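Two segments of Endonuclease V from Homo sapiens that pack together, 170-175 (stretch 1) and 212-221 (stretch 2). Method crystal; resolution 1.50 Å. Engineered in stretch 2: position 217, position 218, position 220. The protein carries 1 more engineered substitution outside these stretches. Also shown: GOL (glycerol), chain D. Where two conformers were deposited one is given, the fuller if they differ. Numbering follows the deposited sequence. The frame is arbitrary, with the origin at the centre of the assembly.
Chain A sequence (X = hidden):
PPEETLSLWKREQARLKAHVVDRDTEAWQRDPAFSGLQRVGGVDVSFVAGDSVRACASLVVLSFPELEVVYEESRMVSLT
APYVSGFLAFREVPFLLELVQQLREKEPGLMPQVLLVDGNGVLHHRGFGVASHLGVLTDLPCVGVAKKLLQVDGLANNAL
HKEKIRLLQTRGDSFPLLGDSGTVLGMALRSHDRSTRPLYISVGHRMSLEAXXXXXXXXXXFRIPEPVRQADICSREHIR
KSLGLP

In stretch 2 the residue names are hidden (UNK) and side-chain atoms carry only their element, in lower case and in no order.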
# COMPACT_ATOMS: atom_id res chain seq x y z
N THR A 170 15.11 -2.03 16.64
CA THR A 170 15.79 -2.50 15.44
C THR A 170 14.77 -2.81 14.37
O THR A 170 13.56 -2.88 14.63
CB THR A 170 16.59 -3.78 15.69
OG1 THR A 170 15.69 -4.85 16.02
CG2 THR A 170 17.60 -3.60 16.81
N ARG A 171 15.27 -3.01 13.15
CA ARG A 171 14.45 -3.53 12.07
C ARG A 171 13.64 -4.72 12.56
O ARG A 171 14.16 -5.60 13.27
CB ARG A 171 15.34 -3.97 10.90
CG ARG A 171 14.60 -4.64 9.76
CD ARG A 171 15.56 -4.96 8.63
NE ARG A 171 14.94 -5.72 7.55
CZ ARG A 171 15.65 -6.37 6.62
NH1 ARG A 171 16.98 -6.33 6.67
NH2 ARG A 171 15.05 -7.05 5.65
N GLY A 172 12.38 -4.75 12.17
CA GLY A 172 11.51 -5.85 12.49
C GLY A 172 10.71 -5.66 13.76
O GLY A 172 9.71 -6.36 13.95
N ASP A 173 11.11 -4.72 14.62
CA ASP A 173 10.35 -4.45 15.83
C ASP A 173 9.05 -3.78 15.45
O ASP A 173 9.00 -2.93 14.56
CB ASP A 173 11.12 -3.52 16.77
CG ASP A 173 12.31 -4.19 17.43
OD1 ASP A 173 12.53 -5.41 17.23
OD2 ASP A 173 13.03 -3.49 18.16
N SER A 174 7.97 -4.15 16.15
CA SER A 174 6.65 -3.66 15.76
C SER A 174 5.75 -3.61 16.98
O SER A 174 5.98 -4.31 17.98
CB SER A 174 6.03 -4.55 14.68
OG SER A 174 5.84 -5.87 15.17
N PHE A 175 4.71 -2.77 16.91
CA PHE A 175 3.70 -2.73 17.95
C PHE A 175 2.32 -2.55 17.33
O PHE A 175 2.20 -1.97 16.24
CB PHE A 175 3.96 -1.67 19.04
CG PHE A 175 3.96 -0.23 18.56
CD1 PHE A 175 2.77 0.48 18.41
CD2 PHE A 175 5.15 0.45 18.35
CE1 PHE A 175 2.77 1.82 18.06
CE2 PHE A 175 5.16 1.79 17.96
CZ PHE A 175 3.97 2.47 17.81
N UNK A 212 1.77 -9.80 6.83
CA UNK A 212 2.03 -8.56 6.11
C UNK A 212 3.18 -7.79 6.73
O UNK A 212 4.03 -7.24 6.02
c UNK A 212 0.77 -7.70 6.10
N UNK A 213 3.23 -7.74 8.07
CA UNK A 213 4.30 -7.00 8.73
C UNK A 213 5.64 -7.69 8.49
O UNK A 213 6.66 -7.03 8.24
c UNK A 213 3.97 -6.83 10.22
c UNK A 213 2.79 -5.92 10.36
c UNK A 213 5.17 -6.27 10.99
N UNK A 214 5.66 -9.02 8.58
CA UNK A 214 6.90 -9.75 8.33
C UNK A 214 7.36 -9.59 6.89
O UNK A 214 8.56 -9.44 6.64
c UNK A 214 7.01 -14.49 8.75
c UNK A 214 6.78 -12.86 10.59
c UNK A 214 6.44 -11.44 10.16
n UNK A 214 8.31 -14.24 8.67
n UNK A 214 6.45 -15.38 7.94
n UNK A 214 6.27 -13.85 9.65
c UNK A 214 6.71 -11.22 8.68
N UNK A 215 6.44 -9.62 5.93
CA UNK A 215 6.82 -9.43 4.54
C UNK A 215 7.39 -8.04 4.32
O UNK A 215 8.39 -7.87 3.61
c UNK A 215 5.86 -9.34 2.14
c UNK A 215 5.60 -9.61 3.62
c UNK A 215 6.92 -10.29 1.61
c UNK A 215 4.55 -9.48 1.35
N UNK A 216 6.75 -7.02 4.91
CA UNK A 216 7.27 -5.66 4.75
C UNK A 216 8.69 -5.56 5.30
O UNK A 216 9.56 -4.94 4.68
c UNK A 216 6.33 -4.69 5.46
o UNK A 216 5.02 -4.82 4.88
c UNK A 216 6.79 -3.25 5.23
N UNK A 217 8.93 -6.15 6.47
CA UNK A 217 10.29 -6.17 7.00
C UNK A 217 11.25 -6.86 6.04
O UNK A 217 12.36 -6.36 5.79
c UNK A 217 10.33 -6.84 8.38
o UNK A 217 11.55 -6.56 9.04
N UNK A 218 10.84 -8.00 5.49
CA UNK A 218 11.71 -8.76 4.59
C UNK A 218 12.03 -7.99 3.32
O UNK A 218 13.09 -8.20 2.72
c UNK A 218 11.05 -10.09 4.26
N UNK A 219 11.14 -7.08 2.92
CA UNK A 219 11.32 -6.30 1.71
C UNK A 219 12.05 -4.99 1.94
O UNK A 219 12.24 -4.23 0.98
s UNK A 219 9.24 -7.48 0.32
c UNK A 219 9.97 -6.03 1.03
N UNK A 220 12.51 -4.70 3.16
CA UNK A 220 13.09 -3.41 3.50
C UNK A 220 14.61 -3.50 3.49
O UNK A 220 15.21 -4.14 4.37
o UNK A 220 11.18 -2.66 4.77
c UNK A 220 12.57 -2.92 4.85
N UNK A 221 15.23 -2.88 2.50
CA UNK A 221 16.67 -2.68 2.45
C UNK A 221 17.05 -1.33 3.04
O UNK A 221 18.05 -1.20 3.75
n UNK A 221 18.50 -5.90 -2.58
c UNK A 221 18.89 -2.72 -0.77
n UNK A 221 18.39 -3.74 -3.36
n UNK A 221 18.80 -4.14 -1.13
c UNK A 221 18.57 -4.59 -2.36
c UNK A 221 17.12 -2.77 0.98
c UNK A 221 18.58 -2.50 0.71
C1 GOL D . 16.05 -6.84 2.50
O1 GOL D . 15.60 -8.14 2.77
C2 GOL D . 17.59 -6.91 2.40
O2 GOL D . 18.20 -6.13 3.38
C3 GOL D . 17.91 -6.41 0.98
O3 GOL D . 19.27 -6.14 0.94

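Position 212 carries a single side-chain carbon; its CB stays 10.5 Å from CB of Ser174, the nearest atom of stretch 1. One carbon with nothing beyond it is Ala212. Position 213 has three carbons, CB bearing two others, and points toward stretch 1, where one branch comes 4.2 Å from CB of Ser174. A hydrocarbon forked at CB is valine, and the branch in contact is CG1 of Val213.

At position 214 three carbons lead to a nitrogen and then to a carbon holding two more nitrogens. CA-to-CB points away from stretch 1, and the guanidinium identifies Arg214. Position 215 has four carbons forked at the second, out of reach of stretch 1: Leu215. Position 216 bears one oxygen and one carbon on CB, the pattern of threonine; OG1 of Thr216 donates to O of Ala212 at 2.9 Å, a bond back along the helix.

Position 217 shows one carbon and one oxygen, the oxygen lying 3.5 Å from CA of Gly172. It is Ser217, an engineered replacement of cysteine, with OG also 3.7 Å from CG of Arg171. Position 218 has one carbon, directed away from stretch 1, and is Ala218, likewise engineered from cysteine. At position 219 a carbon is followed by sulfur, with CA-to-CB again pointing away: Cys219.

Position 220 has one carbon and one oxygen, with CB directed toward stretch 1, the nearest approach being CB to NE of Arg171 at 4.6 Å. This is Ser220, the third engineered cysteine site; its OG donates to O of Thr216 at 2.8 Å. Position 221 repeats the three carbons, nitrogen and two-nitrogen carbon seen at 214, its CA-to-CB points away, and it is Arg221. Its NE donates to O3 of the glycerol at 2.9 Å, with an N-H...acceptor angle of 175°.

The contact, 237 Å² in all, centres on Arg171, whose first three chi angles are all t. The extended chain brings its guanidinium to the backbone carbonyls of Ser217, Ala218 and Ser220. NH2 of Arg171 donates to O of Ser217 at 2.8 Å and 154°, while NE of Arg171 adds a weak bond to that same O of Ser217 at 3.2 Å and 135°. O of Ser220 lies over one guanidinium face, 3.2 Å from NH2 of Arg171, but the angle is too poor for a hydrogen bond. Glycerol O1 bridges the edge, accepting weakly from NH2 of Arg171 at 3.1 Å and donating to O of Ala218 at 2.5 Å. Beside this polar cluster, Gly172 in the type II turn packs against Ser217, and Ser174 against Val213.

Stretch 2 (212-221) AVRLTSACSR
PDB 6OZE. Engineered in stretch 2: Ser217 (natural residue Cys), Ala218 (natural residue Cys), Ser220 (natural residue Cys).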